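Local atomic coordinates of malonyl CoA-acyl carrier protein transacylase (Clostridium perfringens, PDB entry 3PTW), a protein that probably transfers the malonyl group of malonyl-CoA to acyl carrier protein, supplying the extender units for fatty acid synthesis. Residues A[88-98]-A[245-255]; A[108-119]-A[209-218]. All blocks are in the same frame, centred on the assembly; numbering follows the deposited sequence.

In the fold
Interactions 1 and 2 lie in the acyl transferase domain with their centres about 14 Å apart, and interaction 2 is nested in the chain between the segments of interaction 1. Interaction 1 is central and holds Ser-91, probably the acyl-accepting nucleophile of the family's GxSxG elbow. Interaction 2 pairs two helices farther from the centre of the chain. Arg-116 joins them: its CB and CG pack on Leu-210 in interaction 2, while its NH2 probably hydrogen-bonds Gln-248 OE1 at 2.9 Å and Ser-91 OG at 3.1 Å. Helix 106-122 thus carries an arginine whose guanidinium reaches the presumed active site, consistent with binding the malonyl carboxylate, as in relatives.

Interaction 1 (A[88-98]-A[245-255]); sequences CGLSLGEYSAL and LTSQVKKPVLF
Leu-90 and Phe-255 bring the two backbones closest, with their CA atoms 6.1 Å apart, and the segments diverge until the CA atoms of Glu-94 and Leu-245 stand 8.8 Å apart. At the near end the CD2 methyl of Leu-90 presses on CB and CG of Phe-255, 3.3 Å from CG, the two side chains crossing at about a right angle. The phenyl ring presents its edge to the carbonyl O of Gly-89, which lies in the ring plane, and Cys-88 SG approaches the same ring obliquely. The other methyl of Leu-90, CD1, meets Val-253 CG1.

Gln-248 makes the direct polar link. Its CG is anti to the backbone N (chi1 -167°) and its chain runs on extended, carrying NE2 to Ser-91 O at 2.8 Å in a bent bond (N-H...O angle 134°). Glu-94 N reaches this oxygen from the opposite face of its plane, so two donors grip the carbonyl of Ser-91, whose positive phi (65°) fits the strained turn of a probable GxSxG nucleophile elbow. A water accepts from Tyr-95 OH and donates to Gln-248 OE1 and Leu-245 O. Leu-245 CG lies 3.4 Å from Tyr-95 OH, and Leu-245 CD1 meets Leu-98 CD1 tip to tip.

The turn between strand 86-89 and helix 93-100 packs against the last turn of helix 241-248 and the loop after it. Glu-94 OE2 bonds Tyr-235 OH, and Gln-248 O accepts from His-199 ND1, which would help orient that histidine, consistent with the family's serine-histidine site. Val-253 makes backbone hydrogen bonds to strand 155-162, which also touches Leu-90, while helix 106-122 packs on Tyr-95.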
loop_
_atom_site.group_PDB
_atom_site.type_symbol
_atom_site.label_atom_id
_atom_site.label_comp_id
_atom_site.label_asym_id
_atom_site.label_seq_id
_atom_site.Cartn_x
_atom_site.Cartn_y
_atom_site.Cartn_z
ATOM N N CYS A 88 -8.862 -0.887 -0.148
ATOM C CA CYS A 88 -7.821 0.105 -0.360
ATOM C C CYS A 88 -6.496 -0.490 0.018
ATOM O O CYS A 88 -6.441 -1.639 0.480
ATOM C CB CYS A 88 -8.095 1.398 0.420
ATOM S SG CYS A 88 -7.587 1.434 2.116
ATOM N N GLY A 89 -5.445 0.293 -0.208
ATOM C CA GLY A 89 -4.082 -0.054 0.150
ATOM C C GLY A 89 -3.352 1.159 0.710
ATOM O O GLY A 89 -3.962 2.208 0.976
ATOM N N LEU A 90 -2.042 1.017 0.894
ATOM C CA LEU A 90 -1.222 2.101 1.437
ATOM C C LEU A 90 -0.063 2.246 0.473
ATOM O O LEU A 90 0.898 1.458 0.517
ATOM C CB LEU A 90 -0.752 1.748 2.860
ATOM C CG LEU A 90 0.150 2.586 3.799
ATOM C CD1 LEU A 90 1.053 3.623 3.138
ATOM C CD2 LEU A 90 -0.611 3.239 4.873
ATOM N N SER A 91 -0.190 3.242 -0.415
ATOM C CA SER A 91 0.679 3.424 -1.581
ATOM C C SER A 91 0.513 2.262 -2.582
ATOM O O SER A 91 -0.432 2.274 -3.379
ATOM C CB SER A 91 2.149 3.688 -1.181
ATOM O OG SER A 91 2.977 3.865 -2.322
ATOM N N LEU A 92 1.390 1.261 -2.528
ATOM C CA LEU A 92 1.407 0.200 -3.540
ATOM C C LEU A 92 0.132 -0.643 -3.609
ATOM O O LEU A 92 -0.329 -0.981 -4.709
ATOM C CB LEU A 92 2.614 -0.727 -3.357
ATOM C CG LEU A 92 2.644 -1.958 -4.274
ATOM C CD1 LEU A 92 2.794 -1.572 -5.750
ATOM C CD2 LEU A 92 3.738 -2.919 -3.857
ATOM N N GLY A 93 -0.421 -0.992 -2.447
ATOM C CA GLY A 93 -1.637 -1.822 -2.369
ATOM C C GLY A 93 -2.877 -1.194 -3.008
ATOM O O GLY A 93 -3.883 -1.885 -3.222
ATOM N N GLU A 94 -2.805 0.101 -3.332
ATOM C CA GLU A 94 -3.875 0.767 -4.085
ATOM C C GLU A 94 -4.018 0.130 -5.458
ATOM O O GLU A 94 -5.129 0.037 -5.992
ATOM C CB GLU A 94 -3.613 2.267 -4.231
ATOM C CG GLU A 94 -4.647 3.015 -5.100
ATOM C CD GLU A 94 -4.813 4.449 -4.673
ATOM O OE1 GLU A 94 -4.673 4.730 -3.451
ATOM O OE2 GLU A 94 -5.090 5.299 -5.552
ATOM N N TYR A 95 -2.894 -0.346 -6.008
ATOM C CA TYR A 95 -2.920 -1.100 -7.270
ATOM C C TYR A 95 -3.647 -2.438 -7.142
ATOM O O TYR A 95 -4.437 -2.778 -8.010
ATOM C CB TYR A 95 -1.518 -1.259 -7.875
ATOM C CG TYR A 95 -1.021 0.043 -8.460
ATOM C CD1 TYR A 95 -1.219 0.345 -9.806
ATOM C CD2 TYR A 95 -0.385 0.996 -7.658
ATOM C CE1 TYR A 95 -0.792 1.552 -10.343
ATOM C CE2 TYR A 95 0.045 2.214 -8.193
ATOM C CZ TYR A 95 -0.158 2.476 -9.533
ATOM O OH TYR A 95 0.259 3.671 -10.082
ATOM N N SER A 96 -3.404 -3.181 -6.063
ATOM C CA SER A 96 -4.111 -4.451 -5.858
ATOM C C SER A 96 -5.615 -4.202 -5.734
ATOM O O SER A 96 -6.415 -5.022 -6.153
ATOM C CB SER A 96 -3.634 -5.173 -4.584
ATOM O OG SER A 96 -2.222 -5.351 -4.534
ATOM N N ALA A 97 -5.986 -3.094 -5.103
ATOM C CA ALA A 97 -7.401 -2.749 -4.974
ATOM C C ALA A 97 -8.007 -2.466 -6.363
ATOM O O ALA A 97 -9.069 -3.001 -6.692
ATOM C CB ALA A 97 -7.584 -1.580 -4.024
ATOM N N LEU A 98 -7.306 -1.689 -7.197
ATOM C CA LEU A 98 -7.822 -1.366 -8.537
ATOM C C LEU A 98 -7.927 -2.579 -9.463
ATOM O O LEU A 98 -8.843 -2.632 -10.269
ATOM C CB LEU A 98 -7.020 -0.259 -9.223
ATOM C CG LEU A 98 -7.088 1.141 -8.621
ATOM C CD1 LEU A 98 -5.972 2.028 -9.204
ATOM C CD2 LEU A 98 -8.448 1.770 -8.821
ATOM N N LEU A 245 -3.382 8.452 -9.721
ATOM C CA LEU A 245 -2.287 7.482 -9.592
ATOM C C LEU A 245 -0.956 8.197 -9.839
ATOM O O LEU A 245 0.075 7.879 -9.234
ATOM C CB LEU A 245 -2.493 6.344 -10.589
ATOM C CG LEU A 245 -2.857 4.911 -10.180
ATOM C CD1 LEU A 245 -3.521 4.775 -8.813
ATOM C CD2 LEU A 245 -3.675 4.249 -11.284
ATOM N N THR A 246 -1.004 9.188 -10.715
ATOM C CA THR A 246 0.124 10.087 -10.943
ATOM C C THR A 246 0.438 10.864 -9.663
ATOM O O THR A 246 1.553 10.779 -9.160
ATOM C CB THR A 246 -0.175 11.017 -12.134
ATOM O OG1 THR A 246 -0.089 10.243 -13.336
ATOM C CG2 THR A 246 0.801 12.195 -12.209
ATOM N N SER A 247 -0.549 11.610 -9.155
ATOM C CA SER A 247 -0.447 12.329 -7.875
ATOM C C SER A 247 0.036 11.485 -6.673
ATOM O O SER A 247 0.792 11.973 -5.830
ATOM C CB SER A 247 -1.804 12.954 -7.526
ATOM O OG SER A 247 -2.171 13.928 -8.480
ATOM N N GLN A 248 -0.397 10.223 -6.600
ATOM C CA GLN A 248 -0.134 9.356 -5.442
ATOM C C GLN A 248 1.340 9.267 -5.029
ATOM O O GLN A 248 1.654 9.289 -3.823
ATOM C CB GLN A 248 -0.707 7.942 -5.678
ATOM C CG GLN A 248 -0.758 7.075 -4.418
ATOM C CD GLN A 248 -0.756 5.585 -4.714
ATOM O OE1 GLN A 248 -0.042 5.113 -5.617
ATOM N NE2 GLN A 248 -1.533 4.832 -3.947
ATOM N N VAL A 249 2.240 9.141 -6.010
ATOM C CA VAL A 249 3.669 8.988 -5.707
ATOM C C VAL A 249 4.299 10.292 -5.178
ATOM O O VAL A 249 5.330 10.271 -4.516
ATOM C CB VAL A 249 4.482 8.428 -6.918
ATOM C CG1 VAL A 249 3.796 7.190 -7.504
ATOM C CG2 VAL A 249 4.685 9.499 -7.999
ATOM N N LYS A 250 3.662 11.418 -5.436
ATOM C CA LYS A 250 4.266 12.712 -5.080
ATOM C C LYS A 250 3.475 13.522 -4.037
ATOM O O LYS A 250 3.900 14.617 -3.677
ATOM C CB LYS A 250 4.502 13.546 -6.333
ATOM C CG LYS A 250 3.231 13.846 -7.112
ATOM C CD LYS A 250 3.352 15.159 -7.833
ATOM C CE LYS A 250 2.400 15.225 -8.999
ATOM N NZ LYS A 250 2.460 16.574 -9.592
ATOM N N LYS A 251 2.350 12.957 -3.567
ATOM C CA LYS A 251 1.436 13.570 -2.590
ATOM C C LYS A 251 1.265 12.677 -1.346
ATOM O O LYS A 251 1.570 11.493 -1.398
ATOM C CB LYS A 251 0.052 13.808 -3.222
ATOM C CG LYS A 251 -0.023 14.934 -4.256
ATOM C CD LYS A 251 0.524 16.196 -3.666
ATOM C CE LYS A 251 0.584 17.364 -4.645
ATOM N NZ LYS A 251 1.023 18.525 -3.814
ATOM N N PRO A 252 0.735 13.238 -0.240
ATOM C CA PRO A 252 0.507 12.487 0.980
ATOM C C PRO A 252 -0.408 11.270 0.784
ATOM O O PRO A 252 -1.409 11.353 0.069
ATOM C CB PRO A 252 -0.202 13.517 1.888
ATOM C CG PRO A 252 0.330 14.817 1.434
ATOM C CD PRO A 252 0.418 14.670 -0.056
ATOM N N VAL A 253 -0.057 10.165 1.436
ATOM C CA VAL A 253 -0.937 8.993 1.541
ATOM C C VAL A 253 -1.881 9.181 2.728
ATOM O O VAL A 253 -1.491 9.017 3.890
ATOM C CB VAL A 253 -0.134 7.686 1.677
ATOM C CG1 VAL A 253 -1.061 6.469 1.787
ATOM C CG2 VAL A 253 0.796 7.529 0.486
ATOM N N LEU A 254 -3.128 9.538 2.431
ATOM C CA LEU A 254 -4.124 9.739 3.466
ATOM C C LEU A 254 -4.752 8.403 3.881
ATOM O O LEU A 254 -5.976 8.227 3.783
ATOM C CB LEU A 254 -5.182 10.739 2.978
ATOM C CG LEU A 254 -4.912 12.242 3.112
ATOM C CD1 LEU A 254 -3.449 12.604 3.188
ATOM C CD2 LEU A 254 -5.587 13.064 2.028
ATOM N N PHE A 255 -3.915 7.460 4.332
ATOM C CA PHE A 255 -4.414 6.134 4.761
ATOM C C PHE A 255 -5.441 6.190 5.880
ATOM O O PHE A 255 -6.435 5.449 5.843
ATOM C CB PHE A 255 -3.293 5.182 5.179
ATOM C CG PHE A 255 -3.784 3.762 5.480
ATOM C CD1 PHE A 255 -4.108 2.887 4.437
ATOM C CD2 PHE A 255 -3.912 3.313 6.793
ATOM C CE1 PHE A 255 -4.556 1.581 4.698
ATOM C CE2 PHE A 255 -4.358 2.007 7.068
ATOM C CZ PHE A 255 -4.672 1.141 6.018
HETATM O O HOH W 1 0.730 5.358 -8.229
#

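Interaction 2 (A[108-119]-A[209-218]); sequences DGVKLVKKRGKF and KLEDELNKIS
Phe-119 fits against Lys-209 and Glu-213 where segments 108-119 of helix 106-122 and 209-214 of helix 204-214 run nearly antiparallel, their axes 9.9 Å apart at 165°. From CB the side chain leaves with CG anti to the carbonyl carbon (chi1 -55°), which lays one face of the ring against Lys-209. CG and CD2 meet Lys-209 CB, which sits 3.7 Å from the ring centroid in a CH-pi contact; CD1 touches Lys-209 CD. Farther out, CE2 comes within 3.6 Å of Glu-213 CG, which lies at the ring edge, and CZ grazes the same carbon. Lys-115 O covers the opposite face.

Leu-112 CD1 meets Glu-213 CB and Leu-210 CD1, while CD2 is pressed to 3.4 Å from Leu-214 CD2 and also meets Ile-217 CD1. Arg-116 CB rests on Leu-210 CD1, and NH1 of the arginine hydrogen-bonds Gln-63 OE1. Leu-112, Arg-116 and Leu-210 also touch Tyr-95 of helix 93-100.

The polar links are indirect: Lys-115 CD packs against Glu-213 OE1 while Lys-115 NZ stays 4.3 Å from that oxygen, too far for a salt bridge, and a water joins Asp-108 OD2 to Ser-218 O. With no direct hydrogen bond across it, this helix pair is held chiefly by apolar and CH-pi contacts.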
loop_
_atom_site.group_PDB
_atom_site.type_symbol
_atom_site.label_atom_id
_atom_site.label_comp_id
_atom_site.label_asym_id
_atom_site.label_seq_id
_atom_site.Cartn_x
_atom_site.Cartn_y
_atom_site.Cartn_z
ATOM N N ASP A 108 -1.290 -6.238 -16.671
ATOM C CA ASP A 108 -0.960 -4.826 -16.815
ATOM C C ASP A 108 -0.566 -4.242 -15.468
ATOM O O ASP A 108 0.351 -3.424 -15.379
ATOM C CB ASP A 108 -2.135 -4.052 -17.418
ATOM C CG ASP A 108 -2.474 -4.511 -18.822
ATOM O OD1 ASP A 108 -1.627 -5.163 -19.475
ATOM O OD2 ASP A 108 -3.593 -4.220 -19.277
ATOM N N GLY A 109 -1.251 -4.690 -14.422
ATOM C CA GLY A 109 -0.913 -4.308 -13.057
ATOM C C GLY A 109 0.536 -4.608 -12.740
ATOM O O GLY A 109 1.302 -3.701 -12.410
ATOM N N VAL A 110 0.937 -5.870 -12.867
ATOM C CA VAL A 110 2.305 -6.228 -12.494
ATOM C C VAL A 110 3.356 -5.504 -13.315
ATOM O O VAL A 110 4.289 -4.963 -12.738
ATOM C CB VAL A 110 2.582 -7.749 -12.439
ATOM C CG1 VAL A 110 2.079 -8.315 -11.141
ATOM C CG2 VAL A 110 2.001 -8.491 -13.645
ATOM N N LYS A 111 3.179 -5.458 -14.642
ATOM C CA LYS A 111 4.100 -4.732 -15.516
ATOM C C LYS A 111 4.211 -3.260 -15.126
ATOM O O LYS A 111 5.309 -2.711 -15.091
ATOM C CB LYS A 111 3.746 -4.877 -17.014
ATOM C CG LYS A 111 3.957 -6.283 -17.596
ATOM C CD LYS A 111 4.356 -6.300 -19.091
ATOM C CE LYS A 111 3.185 -6.079 -20.040
ATOM N NZ LYS A 111 1.886 -6.488 -19.417
ATOM N N LEU A 112 3.077 -2.633 -14.825
ATOM C CA LEU A 112 3.046 -1.210 -14.498
ATOM C C LEU A 112 3.805 -0.862 -13.210
ATOM O O LEU A 112 4.584 0.104 -13.179
ATOM C CB LEU A 112 1.597 -0.718 -14.400
ATOM C CG LEU A 112 1.385 0.783 -14.208
ATOM C CD1 LEU A 112 1.940 1.568 -15.393
ATOM C CD2 LEU A 112 -0.096 1.080 -14.013
ATOM N N VAL A 113 3.591 -1.643 -12.152
ATOM C CA VAL A 113 4.203 -1.310 -10.862
ATOM C C VAL A 113 5.719 -1.542 -10.830
ATOM O O VAL A 113 6.429 -0.915 -10.038
ATOM C CB VAL A 113 3.512 -1.985 -9.655
ATOM C CG1 VAL A 113 2.045 -1.493 -9.517
ATOM C CG2 VAL A 113 3.626 -3.513 -9.731
ATOM N N LYS A 114 6.205 -2.420 -11.696
ATOM C CA LYS A 114 7.641 -2.607 -11.852
ATOM C C LYS A 114 8.236 -1.299 -12.382
ATOM O O LYS A 114 9.241 -0.817 -11.863
ATOM C CB LYS A 114 7.937 -3.787 -12.785
ATOM C CG LYS A 114 9.409 -4.024 -13.074
ATOM C CD LYS A 114 9.583 -5.287 -13.934
ATOM C CE LYS A 114 10.956 -5.326 -14.602
ATOM N NZ LYS A 114 11.992 -5.746 -13.626
ATOM N N LYS A 115 7.585 -0.720 -13.393
ATOM C CA LYS A 115 8.024 0.547 -13.963
ATOM C C LYS A 115 7.948 1.673 -12.940
ATOM O O LYS A 115 8.882 2.453 -12.811
ATOM C CB LYS A 115 7.238 0.881 -15.245
ATOM C CG LYS A 115 7.629 -0.016 -16.431
ATOM C CD LYS A 115 7.116 0.525 -17.759
ATOM C CE LYS A 115 7.216 -0.503 -18.902
ATOM N NZ LYS A 115 6.274 -1.690 -18.732
ATOM N N ARG A 116 6.837 1.725 -12.207
ATOM C CA ARG A 116 6.594 2.702 -11.153
ATOM C C ARG A 116 7.683 2.644 -10.086
ATOM O O ARG A 116 8.222 3.671 -9.677
ATOM C CB ARG A 116 5.225 2.431 -10.518
ATOM C CG ARG A 116 4.891 3.243 -9.253
ATOM C CD ARG A 116 3.542 2.752 -8.693
ATOM N NE ARG A 116 3.006 3.571 -7.608
ATOM C CZ ARG A 116 3.288 3.396 -6.315
ATOM N NH1 ARG A 116 4.137 2.452 -5.933
ATOM N NH2 ARG A 116 2.744 4.200 -5.405
ATOM N N GLY A 117 7.997 1.432 -9.644
ATOM C CA GLY A 117 8.985 1.222 -8.595
ATOM C C GLY A 117 10.335 1.714 -9.032
ATOM O O GLY A 117 11.063 2.331 -8.246
ATOM N N LYS A 118 10.662 1.440 -10.297
ATOM C CA LYS A 118 11.869 1.946 -10.946
ATOM C C LYS A 118 11.886 3.474 -10.914
ATOM O O LYS A 118 12.890 4.091 -10.505
ATOM C CB LYS A 118 11.899 1.458 -12.397
ATOM C CG LYS A 118 13.214 1.621 -13.153
ATOM C CD LYS A 118 13.007 1.387 -14.671
ATOM C CE LYS A 118 12.795 -0.100 -15.072
ATOM N NZ LYS A 118 11.404 -0.704 -14.956
ATOM N N PHE A 119 10.772 4.086 -11.329
ATOM C CA PHE A 119 10.707 5.546 -11.428
ATOM C C PHE A 119 10.817 6.212 -10.050
ATOM O O PHE A 119 11.534 7.215 -9.886
ATOM C CB PHE A 119 9.430 6.021 -12.149
ATOM C CG PHE A 119 9.217 5.416 -13.517
ATOM C CD1 PHE A 119 10.294 5.087 -14.344
ATOM C CD2 PHE A 119 7.920 5.202 -13.991
ATOM C CE1 PHE A 119 10.090 4.531 -15.614
ATOM C CE2 PHE A 119 7.699 4.648 -15.254
ATOM C CZ PHE A 119 8.789 4.313 -16.071
ATOM N N LYS A 209 6.783 10.255 -15.509
ATOM C CA LYS A 209 7.113 8.991 -16.189
ATOM C C LYS A 209 6.016 7.949 -16.018
ATOM O O LYS A 209 5.726 7.193 -16.936
ATOM C CB LYS A 209 8.444 8.427 -15.698
ATOM C CG LYS A 209 9.670 9.108 -16.296
ATOM C CD LYS A 209 10.938 8.457 -15.740
ATOM C CE LYS A 209 12.157 9.355 -15.884
ATOM N NZ LYS A 209 13.021 8.950 -17.017
ATOM N N LEU A 210 5.405 7.932 -14.841
ATOM C CA LEU A 210 4.317 7.012 -14.546
ATOM C C LEU A 210 3.070 7.379 -15.361
ATOM O O LEU A 210 2.407 6.492 -15.924
ATOM C CB LEU A 210 4.028 7.005 -13.045
ATOM C CG LEU A 210 2.881 6.146 -12.521
ATOM C CD1 LEU A 210 3.105 4.666 -12.863
ATOM C CD2 LEU A 210 2.719 6.373 -11.009
ATOM N N GLU A 211 2.784 8.678 -15.446
ATOM C CA GLU A 211 1.697 9.198 -16.291
ATOM C C GLU A 211 1.816 8.686 -17.732
ATOM O O GLU A 211 0.852 8.161 -18.297
ATOM C CB GLU A 211 1.683 10.729 -16.278
ATOM C CG GLU A 211 0.680 11.374 -17.227
ATOM C CD GLU A 211 0.595 12.888 -17.059
ATOM O OE1 GLU A 211 1.632 13.530 -16.819
ATOM O OE2 GLU A 211 -0.519 13.447 -17.166
ATOM N N ASP A 212 2.999 8.835 -18.316
ATOM C CA ASP A 212 3.240 8.368 -19.699
ATOM C C ASP A 212 2.957 6.880 -19.848
ATOM O O ASP A 212 2.326 6.458 -20.817
ATOM C CB ASP A 212 4.656 8.728 -20.166
ATOM C CG ASP A 212 4.814 10.215 -20.428
ATOM O OD1 ASP A 212 5.960 10.721 -20.386
ATOM O OD2 ASP A 212 3.782 10.890 -20.669
ATOM N N GLU A 213 3.408 6.095 -18.881
ATOM C CA GLU A 213 3.128 4.649 -18.845
ATOM C C GLU A 213 1.641 4.326 -18.666
ATOM O O GLU A 213 1.082 3.509 -19.402
ATOM C CB GLU A 213 3.937 3.983 -17.723
ATOM C CG GLU A 213 5.441 3.939 -17.983
ATOM C CD GLU A 213 5.787 3.378 -19.357
ATOM O OE1 GLU A 213 5.223 2.325 -19.747
ATOM O OE2 GLU A 213 6.622 4.013 -20.038
ATOM N N LEU A 214 1.012 4.957 -17.676
ATOM C CA LEU A 214 -0.434 4.820 -17.463
ATOM C C LEU A 214 -1.245 5.079 -18.743
ATOM O O LEU A 214 -2.161 4.325 -19.045
ATOM C CB LEU A 214 -0.922 5.716 -16.303
ATOM C CG LEU A 214 -0.622 5.261 -14.864
ATOM C CD1 LEU A 214 -0.740 6.421 -13.868
ATOM C CD2 LEU A 214 -1.552 4.098 -14.433
ATOM N N ASN A 215 -0.889 6.127 -19.490
ATOM C CA ASN A 215 -1.576 6.466 -20.746
ATOM C C ASN A 215 -1.527 5.374 -21.839
ATOM O O ASN A 215 -2.330 5.400 -22.779
ATOM C CB ASN A 215 -1.052 7.795 -21.300
ATOM C CG ASN A 215 -1.617 9.004 -20.568
ATOM O OD1 ASN A 215 -2.709 8.955 -20.022
ATOM N ND2 ASN A 215 -0.877 10.105 -20.572
ATOM N N LYS A 216 -0.586 4.434 -21.711
ATOM C CA LYS A 216 -0.415 3.352 -22.695
ATOM C C LYS A 216 -1.320 2.144 -22.443
ATOM O O LYS A 216 -1.608 1.389 -23.368
ATOM C CB LYS A 216 1.042 2.870 -22.755
ATOM C CG LYS A 216 2.053 3.871 -23.301
ATOM C CD LYS A 216 3.451 3.464 -22.842
ATOM C CE LYS A 216 4.546 4.303 -23.465
ATOM N NZ LYS A 216 5.248 3.518 -24.520
ATOM N N ILE A 217 -1.778 1.955 -21.212
ATOM C CA ILE A 217 -2.525 0.729 -20.908
ATOM C C ILE A 217 -4.037 0.960 -20.882
ATOM O O ILE A 217 -4.504 2.099 -20.878
ATOM C CB ILE A 217 -2.014 -0.026 -19.613
ATOM C CG1 ILE A 217 -2.756 0.421 -18.339
ATOM C CG2 ILE A 217 -0.481 0.004 -19.491
ATOM C CD1 ILE A 217 -1.993 1.319 -17.418
ATOM N N SER A 218 -4.788 -0.133 -20.871
ATOM C CA SER A 218 -6.242 -0.075 -20.840
ATOM C C SER A 218 -6.796 -0.001 -19.419
ATOM O O SER A 218 -6.491 -0.839 -18.561
ATOM C CB SER A 218 -6.850 -1.245 -21.619
ATOM O OG SER A 218 -6.081 -2.415 -21.446
HETATM O O HOH W 2 -5.338 -2.946 -17.799
#